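CAS6A (Thermus thermophilus, PDB 4C97) is a Cas6-type CRISPR protein, probably an endoribonuclease that cuts precursor CRISPR RNA in antiviral defence. Local coordinates at residues R125-R133 with S225-L233; L161-L171 with L204-L215. The protein carries 1 engineered substitution. One frame throughout, in Å; residues are numbered along the deposited sequence. Where two conformers were deposited one is given.

Contact 1: residues R125-R133 with S225-L233. With SO4 (sulfate ion), chain C; SO4 (sulfate ion), chain D.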
loop_
_atom_site.group_PDB
_atom_site.type_symbol
_atom_site.label_atom_id
_atom_site.label_comp_id
_atom_site.label_asym_id
_atom_site.label_seq_id
_atom_site.Cartn_x
_atom_site.Cartn_y
_atom_site.Cartn_z
ATOM N N ARG A 125 4.769 7.641 -5.901
ATOM C CA ARG A 125 4.659 6.851 -7.111
ATOM C C ARG A 125 3.550 5.838 -6.928
ATOM O O ARG A 125 3.533 5.052 -5.966
ATOM C CB ARG A 125 5.958 6.139 -7.496
ATOM C CG ARG A 125 5.813 5.397 -8.832
ATOM C CD ARG A 125 7.119 4.956 -9.443
ATOM N NE ARG A 125 7.568 3.677 -8.899
ATOM C CZ ARG A 125 7.145 2.486 -9.320
ATOM N NH1 ARG A 125 6.254 2.381 -10.297
ATOM N NH2 ARG A 125 7.622 1.391 -8.756
ATOM N N PHE A 126 2.611 5.882 -7.855
ATOM C CA PHE A 126 1.484 4.969 -7.894
ATOM C C PHE A 126 1.864 3.888 -8.881
ATOM O O PHE A 126 1.946 4.116 -10.096
ATOM C CB PHE A 126 0.220 5.723 -8.324
ATOM C CG PHE A 126 -0.170 6.826 -7.366
ATOM C CD1 PHE A 126 -0.962 6.555 -6.267
ATOM C CD2 PHE A 126 0.314 8.124 -7.526
ATOM C CE1 PHE A 126 -1.307 7.546 -5.384
ATOM C CE2 PHE A 126 -0.029 9.101 -6.648
ATOM C CZ PHE A 126 -0.823 8.825 -5.565
ATOM N N ALA A 127 2.128 2.709 -8.322
ATOM C CA ALA A 127 2.760 1.606 -9.039
ATOM C C ALA A 127 1.755 0.587 -9.559
ATOM O O ALA A 127 2.114 -0.288 -10.350
ATOM C CB ALA A 127 3.794 0.913 -8.146
ATOM N N SER A 128 0.521 0.654 -9.074
ATOM C CA SER A 128 -0.564 -0.129 -9.657
ATOM C C SER A 128 -1.777 0.781 -9.714
ATOM O O SER A 128 -1.809 1.809 -9.049
ATOM C CB SER A 128 -0.836 -1.379 -8.835
ATOM O OG SER A 128 -1.592 -1.068 -7.692
ATOM N N PRO A 129 -2.793 0.412 -10.497
ATOM C CA PRO A 129 -3.887 1.375 -10.694
ATOM C C PRO A 129 -4.554 1.772 -9.380
ATOM O O PRO A 129 -4.882 0.916 -8.562
ATOM C CB PRO A 129 -4.847 0.618 -11.624
ATOM C CG PRO A 129 -3.944 -0.324 -12.378
ATOM C CD PRO A 129 -2.953 -0.788 -11.338
ATOM N N THR A 130 -4.723 3.074 -9.188
ATOM C CA THR A 130 -5.187 3.641 -7.933
ATOM C C THR A 130 -6.482 4.401 -8.158
ATOM O O THR A 130 -6.585 5.219 -9.087
ATOM C CB THR A 130 -4.103 4.570 -7.354
ATOM O OG1 THR A 130 -2.882 3.833 -7.136
ATOM C CG2 THR A 130 -4.551 5.188 -6.060
ATOM N N PHE A 131 -7.487 4.125 -7.332
ATOM C CA PHE A 131 -8.784 4.766 -7.459
ATOM C C PHE A 131 -9.501 4.849 -6.117
ATOM O O PHE A 131 -9.057 4.264 -5.107
ATOM C CB PHE A 131 -9.647 4.071 -8.539
ATOM C CG PHE A 131 -9.898 2.603 -8.279
ATOM C CD1 PHE A 131 -11.000 2.202 -7.545
ATOM C CD2 PHE A 131 -9.047 1.628 -8.787
ATOM C CE1 PHE A 131 -11.249 0.853 -7.313
ATOM C CE2 PHE A 131 -9.298 0.278 -8.542
ATOM C CZ PHE A 131 -10.386 -0.089 -7.808
ATOM N N PHE A 132 -10.605 5.591 -6.117
ATOM C CA PHE A 132 -11.349 5.934 -4.903
ATOM C C PHE A 132 -12.814 5.749 -5.152
ATOM O O PHE A 132 -13.279 5.830 -6.274
ATOM C CB PHE A 132 -11.061 7.407 -4.517
ATOM C CG PHE A 132 -9.613 7.683 -4.404
ATOM C CD1 PHE A 132 -8.950 7.453 -3.212
ATOM C CD2 PHE A 132 -8.878 8.061 -5.520
ATOM C CE1 PHE A 132 -7.601 7.641 -3.125
ATOM C CE2 PHE A 132 -7.547 8.253 -5.441
ATOM C CZ PHE A 132 -6.884 8.030 -4.233
ATOM N N ARG A 133 -13.558 5.439 -4.099
ATOM C CA ARG A 133 -14.994 5.291 -4.245
ATOM C C ARG A 133 -15.635 6.638 -3.967
ATOM O O ARG A 133 -15.399 7.230 -2.929
ATOM C CB ARG A 133 -15.539 4.232 -3.291
ATOM C CG ARG A 133 -17.021 3.928 -3.517
ATOM C CD ARG A 133 -17.478 2.724 -2.700
ATOM N NE ARG A 133 -18.908 2.439 -2.849
ATOM C CZ ARG A 133 -19.475 1.958 -3.955
ATOM N NH1 ARG A 133 -18.746 1.725 -5.042
ATOM N NH2 ARG A 133 -20.785 1.723 -3.975
ATOM N N SER A 225 0.453 0.449 3.376
ATOM C CA SER A 225 -1.008 0.426 3.273
ATOM C C SER A 225 -1.534 0.422 1.835
ATOM O O SER A 225 -2.606 -0.129 1.535
ATOM C CB SER A 225 -1.614 1.630 3.986
ATOM O OG SER A 225 -1.167 2.818 3.384
ATOM N N GLY A 226 -0.792 1.065 0.952
ATOM C CA GLY A 226 -1.322 1.401 -0.351
ATOM C C GLY A 226 -2.308 2.540 -0.228
ATOM O O GLY A 226 -2.557 3.079 0.858
ATOM N N VAL A 227 -2.878 2.919 -1.363
ATOM C CA VAL A 227 -3.709 4.113 -1.423
ATOM C C VAL A 227 -5.056 3.800 -2.072
ATOM O O VAL A 227 -5.114 3.125 -3.092
ATOM C CB VAL A 227 -3.031 5.205 -2.247
ATOM C CG1 VAL A 227 -3.970 6.391 -2.422
ATOM C CG2 VAL A 227 -1.720 5.680 -1.600
ATOM N N GLY A 228 -6.125 4.308 -1.477
ATOM C CA GLY A 228 -7.449 4.209 -2.069
ATOM C C GLY A 228 -8.131 2.871 -1.910
ATOM O O GLY A 228 -7.900 2.143 -0.936
ATOM N N ALA A 229 -8.972 2.552 -2.875
ATOM C CA ALA A 229 -9.883 1.418 -2.781
ATOM C C ALA A 229 -9.276 0.123 -3.289
ATOM O O ALA A 229 -8.415 0.120 -4.164
ATOM C CB ALA A 229 -11.141 1.731 -3.559
ATOM N N LYS A 230 -9.775 -0.982 -2.746
ATOM C CA LYS A 230 -9.462 -2.323 -3.225
ATOM C C LYS A 230 -7.974 -2.624 -3.162
ATOM O O LYS A 230 -7.432 -3.315 -4.017
ATOM C CB LYS A 230 -10.065 -2.540 -4.611
ATOM C CG LYS A 230 -11.538 -2.189 -4.564
ATOM C CD LYS A 230 -12.451 -3.228 -5.137
ATOM C CE LYS A 230 -13.909 -2.810 -4.969
ATOM N NZ LYS A 230 -14.514 -3.396 -3.733
ATOM N N THR A 231 -7.317 -2.137 -2.111
ATOM C CA THR A 231 -5.931 -2.504 -1.899
ATOM C C THR A 231 -5.793 -4.009 -1.596
ATOM O O THR A 231 -4.705 -4.554 -1.702
ATOM C CB THR A 231 -5.292 -1.678 -0.785
ATOM O OG1 THR A 231 -6.060 -1.798 0.426
ATOM C CG2 THR A 231 -5.210 -0.246 -1.195
ATOM N N SER A 232 -6.897 -4.662 -1.234
ATOM C CA SER A 232 -6.873 -6.103 -1.001
ATOM C C SER A 232 -6.725 -6.870 -2.317
ATOM O O SER A 232 -6.447 -8.092 -2.315
ATOM C CB SER A 232 -8.128 -6.561 -0.245
ATOM O OG SER A 232 -9.287 -6.427 -1.056
ATOM N N LEU A 233 -6.916 -6.171 -3.432
ATOM C CA LEU A 233 -6.802 -6.779 -4.753
ATOM C C LEU A 233 -5.591 -6.289 -5.521
ATOM O O LEU A 233 -5.463 -6.550 -6.713
ATOM C CB LEU A 233 -8.088 -6.568 -5.576
ATOM C CG LEU A 233 -9.321 -7.274 -5.026
ATOM C CD1 LEU A 233 -10.564 -6.785 -5.797
ATOM C CD2 LEU A 233 -9.200 -8.773 -5.159
HETATM S S SO4 C . -14.681 -6.742 -2.938
HETATM O O1 SO4 C . -13.463 -6.289 -3.565
HETATM O O2 SO4 C . -15.747 -5.859 -3.388
HETATM O O3 SO4 C . -14.923 -8.122 -3.329
HETATM O O4 SO4 C . -14.562 -6.705 -1.487
HETATM S S SO4 D . 6.997 -2.060 -10.128
HETATM O O1 SO4 D . 7.197 -1.613 -8.757
HETATM O O2 SO4 D . 6.524 -0.915 -10.908
HETATM O O3 SO4 D . 8.263 -2.530 -10.676
HETATM O O4 SO4 D . 6.014 -3.128 -10.264
HETATM O O HOH W 1 -6.669 2.055 -5.318
#

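Contact 2: residues L161-L171 with L204-L215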
loop_
_atom_site.group_PDB
_atom_site.type_symbol
_atom_site.label_atom_id
_atom_site.label_comp_id
_atom_site.label_asym_id
_atom_site.label_seq_id
_atom_site.Cartn_x
_atom_site.Cartn_y
_atom_site.Cartn_z
ATOM N N LEU A 161 -1.542 6.721 17.011
ATOM C CA LEU A 161 -1.686 8.169 17.125
ATOM C C LEU A 161 -2.675 8.713 16.111
ATOM O O LEU A 161 -2.675 8.303 14.962
ATOM C CB LEU A 161 -0.319 8.799 16.857
ATOM C CG LEU A 161 -0.065 10.253 17.234
ATOM C CD1 LEU A 161 -0.335 10.498 18.707
ATOM C CD2 LEU A 161 1.383 10.595 16.890
ATOM N N LYS A 162 -3.509 9.644 16.545
ATOM C CA LYS A 162 -4.415 10.329 15.642
ATOM C C LYS A 162 -3.944 11.751 15.436
ATOM O O LYS A 162 -3.358 12.358 16.330
ATOM C CB LYS A 162 -5.824 10.319 16.208
ATOM C CG LYS A 162 -6.373 8.929 16.203
ATOM C CD LYS A 162 -7.781 8.851 16.650
ATOM C CE LYS A 162 -8.235 7.417 16.603
ATOM N NZ LYS A 162 -9.702 7.321 16.696
ATOM N N ALA A 163 -4.222 12.294 14.260
ATOM C CA ALA A 163 -3.802 13.656 13.968
ATOM C C ALA A 163 -4.741 14.658 14.619
ATOM O O ALA A 163 -5.965 14.489 14.602
ATOM C CB ALA A 163 -3.760 13.891 12.481
ATOM N N PRO A 164 -4.177 15.733 15.174
ATOM C CA PRO A 164 -5.043 16.824 15.622
ATOM C C PRO A 164 -5.923 17.290 14.465
ATOM O O PRO A 164 -5.500 17.247 13.313
ATOM C CB PRO A 164 -4.054 17.914 16.032
ATOM C CG PRO A 164 -2.835 17.144 16.444
ATOM C CD PRO A 164 -2.762 15.987 15.480
ATOM N N GLU A 165 -7.135 17.724 14.774
ATOM C CA GLU A 165 -8.097 18.063 13.728
ATOM C C GLU A 165 -7.572 19.138 12.772
ATOM O O GLU A 165 -7.774 19.055 11.564
ATOM C CB GLU A 165 -9.436 18.470 14.367
ATOM C CG GLU A 165 -10.600 18.509 13.383
ATOM C CD GLU A 165 -10.996 17.143 12.871
ATOM O OE1 GLU A 165 -10.668 16.146 13.532
ATOM O OE2 GLU A 165 -11.640 17.057 11.795
ATOM N N GLY A 166 -6.883 20.141 13.310
ATOM C CA GLY A 166 -6.274 21.172 12.481
ATOM C C GLY A 166 -5.205 20.657 11.521
ATOM O O GLY A 166 -5.035 21.212 10.418
ATOM N N VAL A 167 -4.459 19.627 11.952
ATOM C CA VAL A 167 -3.461 18.974 11.090
ATOM C C VAL A 167 -4.154 18.242 9.949
ATOM O O VAL A 167 -3.783 18.372 8.778
ATOM C CB VAL A 167 -2.551 17.988 11.886
ATOM C CG1 VAL A 167 -1.673 17.152 10.942
ATOM C CG2 VAL A 167 -1.708 18.757 12.867
ATOM N N ARG A 168 -5.189 17.484 10.295
ATOM C CA ARG A 168 -6.040 16.849 9.290
ATOM C C ARG A 168 -6.561 17.882 8.301
ATOM O O ARG A 168 -6.494 17.689 7.079
ATOM C CB ARG A 168 -7.207 16.117 9.970
ATOM C CG ARG A 168 -8.298 15.646 9.025
ATOM C CD ARG A 168 -9.410 14.882 9.754
ATOM N NE ARG A 168 -9.024 13.507 10.072
ATOM C CZ ARG A 168 -9.370 12.434 9.358
ATOM N NH1 ARG A 168 -10.157 12.536 8.286
ATOM N NH2 ARG A 168 -8.958 11.240 9.741
ATOM N N GLU A 169 -7.073 18.994 8.821
ATOM C CA GLU A 169 -7.664 20.010 7.964
ATOM C C GLU A 169 -6.621 20.559 6.994
ATOM O O GLU A 169 -6.888 20.723 5.792
ATOM C CB GLU A 169 -8.271 21.143 8.818
ATOM C CG GLU A 169 -9.224 22.053 8.065
ATOM C CD GLU A 169 -8.523 23.134 7.259
ATOM O OE1 GLU A 169 -7.340 23.444 7.528
ATOM O OE2 GLU A 169 -9.171 23.687 6.344
ATOM N N ALA A 170 -5.431 20.854 7.515
ATOM C CA ALA A 170 -4.347 21.298 6.636
ATOM C C ALA A 170 -4.004 20.257 5.573
ATOM O O ALA A 170 -3.884 20.577 4.388
ATOM C CB ALA A 170 -3.133 21.621 7.442
ATOM N N LEU A 171 -3.836 19.012 5.995
ATOM C CA LEU A 171 -3.424 17.976 5.054
ATOM C C LEU A 171 -4.456 17.808 3.947
ATOM O O LEU A 171 -4.104 17.748 2.766
ATOM C CB LEU A 171 -3.226 16.643 5.765
ATOM C CG LEU A 171 -2.017 16.569 6.690
ATOM C CD1 LEU A 171 -2.145 15.387 7.609
ATOM C CD2 LEU A 171 -0.700 16.519 5.887
ATOM N N LEU A 204 2.353 21.039 0.622
ATOM C CA LEU A 204 1.530 21.696 1.629
ATOM C C LEU A 204 2.101 23.073 1.961
ATOM O O LEU A 204 3.106 23.189 2.686
ATOM C CB LEU A 204 1.461 20.840 2.899
ATOM C CG LEU A 204 0.655 21.428 4.057
ATOM C CD1 LEU A 204 -0.713 21.903 3.615
ATOM C CD2 LEU A 204 0.525 20.420 5.194
ATOM N N PRO A 205 1.474 24.133 1.427
ATOM C CA PRO A 205 1.967 25.482 1.691
ATOM C C PRO A 205 1.919 25.800 3.165
ATOM O O PRO A 205 0.945 25.457 3.844
ATOM C CB PRO A 205 0.974 26.378 0.935
ATOM C CG PRO A 205 0.363 25.492 -0.082
ATOM C CD PRO A 205 0.311 24.131 0.528
ATOM N N ARG A 206 2.953 26.495 3.613
ATOM C CA ARG A 206 3.100 26.973 4.986
ATOM C C ARG A 206 2.847 25.904 6.026
ATOM O O ARG A 206 2.303 26.190 7.093
ATOM C CB ARG A 206 2.176 28.168 5.246
ATOM C CG ARG A 206 2.338 29.318 4.259
ATOM C CD ARG A 206 3.593 30.197 4.534
ATOM N NE ARG A 206 3.553 30.984 5.777
ATOM C CZ ARG A 206 4.265 30.732 6.877
ATOM N NH1 ARG A 206 5.085 29.689 6.944
ATOM N NH2 ARG A 206 4.153 31.532 7.931
ATOM N N ALA A 207 3.242 24.671 5.732
ATOM C CA ALA A 207 3.104 23.612 6.721
ATOM C C ALA A 207 3.827 23.968 8.008
ATOM O O ALA A 207 4.977 24.396 7.987
ATOM C CB ALA A 207 3.660 22.290 6.189
ATOM N N THR A 208 3.168 23.741 9.138
ATOM C CA THR A 208 3.874 23.741 10.412
ATOM C C THR A 208 4.808 22.538 10.448
ATOM O O THR A 208 4.678 21.629 9.626
ATOM C CB THR A 208 2.916 23.626 11.572
ATOM O OG1 THR A 208 2.299 22.338 11.536
ATOM C CG2 THR A 208 1.844 24.704 11.508
ATOM N N GLU A 209 5.736 22.503 11.399
ATOM C CA GLU A 209 6.614 21.336 11.535
ATOM C C GLU A 209 5.780 20.071 11.748
ATOM O O GLU A 209 6.016 19.060 11.102
ATOM C CB GLU A 209 7.605 21.491 12.694
ATOM C CG GLU A 209 8.578 20.274 12.816
ATOM C CD GLU A 209 9.647 20.429 13.892
ATOM O OE1 GLU A 209 9.688 21.477 14.569
ATOM O OE2 GLU A 209 10.455 19.489 14.063
ATOM N N GLU A 210 4.790 20.147 12.632
ATOM C CA GLU A 210 3.932 19.006 12.930
ATOM C C GLU A 210 3.203 18.501 11.666
ATOM O O GLU A 210 3.152 17.298 11.363
ATOM C CB GLU A 210 2.927 19.387 14.019
ATOM C CG GLU A 210 1.988 18.270 14.410
ATOM C CD GLU A 210 0.977 18.677 15.480
ATOM O OE1 GLU A 210 0.581 19.859 15.506
ATOM O OE2 GLU A 210 0.580 17.799 16.290
ATOM N N GLU A 211 2.643 19.440 10.917
ATOM C CA GLU A 211 1.955 19.095 9.672
ATOM C C GLU A 211 2.876 18.423 8.650
ATOM O O GLU A 211 2.497 17.440 7.991
ATOM C CB GLU A 211 1.332 20.351 9.070
ATOM C CG GLU A 211 0.089 20.846 9.848
ATOM C CD GLU A 211 -0.333 22.267 9.489
ATOM O OE1 GLU A 211 0.301 22.876 8.599
ATOM O OE2 GLU A 211 -1.298 22.778 10.110
ATOM N N ALA A 212 4.079 18.982 8.498
ATOM C CA ALA A 212 5.056 18.443 7.554
ATOM C C ALA A 212 5.531 17.047 8.003
ATOM O O ALA A 212 5.774 16.149 7.183
ATOM C CB ALA A 212 6.245 19.424 7.422
ATOM N N LEU A 213 5.648 16.862 9.316
ATOM C CA LEU A 213 5.956 15.526 9.826
ATOM C C LEU A 213 4.851 14.496 9.507
ATOM O O LEU A 213 5.138 13.379 9.035
ATOM C CB LEU A 213 6.217 15.550 11.322
ATOM C CG LEU A 213 6.850 14.265 11.807
ATOM C CD1 LEU A 213 8.259 14.106 11.253
ATOM C CD2 LEU A 213 6.841 14.220 13.337
ATOM N N TRP A 214 3.598 14.864 9.786
ATOM C CA TRP A 214 2.490 14.002 9.430
ATOM C C TRP A 214 2.466 13.709 7.925
ATOM O O TRP A 214 2.244 12.572 7.509
ATOM C CB TRP A 214 1.168 14.629 9.885
ATOM C CG TRP A 214 0.824 14.256 11.297
ATOM C CD1 TRP A 214 1.152 14.934 12.438
ATOM C CD2 TRP A 214 0.116 13.078 11.724
ATOM N NE1 TRP A 214 0.682 14.262 13.545
ATOM C CE2 TRP A 214 0.047 13.113 13.132
ATOM C CE3 TRP A 214 -0.459 11.998 11.039
ATOM C CZ2 TRP A 214 -0.581 12.129 13.871
ATOM C CZ3 TRP A 214 -1.089 11.017 11.776
ATOM C CH2 TRP A 214 -1.146 11.089 13.176
ATOM N N LEU A 215 2.686 14.728 7.090
ATOM C CA LEU A 215 2.743 14.472 5.645
ATOM C C LEU A 215 3.802 13.402 5.319
ATOM O O LEU A 215 3.535 12.424 4.584
ATOM C CB LEU A 215 2.997 15.768 4.867
ATOM C CG LEU A 215 3.022 15.630 3.345
ATOM C CD1 LEU A 215 1.668 15.169 2.761
ATOM C CD2 LEU A 215 3.453 16.934 2.710
#

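Contact 1: residues R125-R133 with S225-L233
Phe131, Phe132 and Val227 carry this contact between the strands either side of the corner at Ser128 (121-127 and 129-134, in different sheets) and the glycine-rich loop after helix 209-225, the loop characteristic of Cas6 proteins of the RAMP superfamily. The two phenyl rings leave the strand differently. Phe131 CG lies between its backbone N and carbonyl carbon (chi1 59°), which sends the ring to Ala229 CB, 3.9 Å from CE1, and to the CB and CG of Lys230 at CZ; Ala229 O sits over one ring face, offset to the rim. Phe132 instead sets CE1 3.6 Å from Gly228 CA and CZ 3.8 Å from Val227 CG1. That same methyl also meets the edge of the Phe126 ring and CG2 of Thr130, so one valine branch joins three side chains. One nearly straight backbone bond, Ala229 N to Phe131 O (2.8 Å, 174°), ties loop to strand, and a water takes the Phe131 N-H while lying near Val227 O and Ala229 O. Two sulfates, probably from the crystallisation liquor, bind near the contact: Arg125 NH2 donates to O1 of one at 3.0 Å, and Lys230 NZ to O2 of the other at 2.8 Å.

Contact 2: residues L161-L171 with L204-L215
Trp214 meets Ala163 and Val167 where the N-terminal part of helix 165-174 and the loop before it pack on the start of helix 209-225, the short axes crossing at -65° and 9.8 Å apart. The indole can be followed outward from its helix. CB is met from one side by CG1 of Val167 and CD1 of Leu171, whose side chains cross that of Trp214 at about a right angle. CG, 3.8 Å from Val167 CG1, and CD1 keep to that same methyl. Farther on, the six-membered ring carries Ala163 CB over one face, a CH-pi contact 3.7 Å from its centroid and 4° off the normal. At the far corner CZ2 touches CG and CD2 of Leu161, while CH2 has Ala163 N at 3.5 Å and Leu161 O near the ring plane at its edge. Phe114 meets this indole edge-to-face, and helix 144-158 adds Leu152 and Leu155.

Alongside, Leu171 CD2 reaches Leu204 CD2 and Leu215 CB. Val167 CG2 lies against the carboxylate of Glu210, whose OE2 approaches Pro164 CG at 3.5 Å. Glu211 turns its CG beside its own backbone N (chi1 -73°) and closes a capping box: its N-H goes to Thr208 OG1, and its OE1 accepts from Thr208 N at 3.0 Å. Glu211 OE2 rests 3.4 Å from Ala170 CB. No hydrogen bond crosses between the segments, so here they meet largely through apolar contact; Arg174, farther along helix 165-174, adds polar links to Pro205 O and Glu211 OE1, a salt bridge that probably keeps this buried carboxylate ionised.

In the fold
Both contacts lie in the C-terminal half of the chain, consistent with the second ferredoxin-like domain of Cas6 proteins, their centres about 23 Å and nearest atoms about 11 Å apart. Contact 2 is nested inside the loop closed by contact 1: the order is 125-133, 161-171, 204-215, 225-233. Helix 209-225 links them, its start packing in contact 2 and its end leading into contact 1; helix 144-158 touches both. Strand 121-127 of contact 1 shares a five-stranded antiparallel sheet with 176-186 and 199-203, which run between the segments of contact 2. The centre of contact 1 lies about 7 Å from the chain's centre, that of contact 2 about 21 Å, so helix 209-225 runs inward from the periphery.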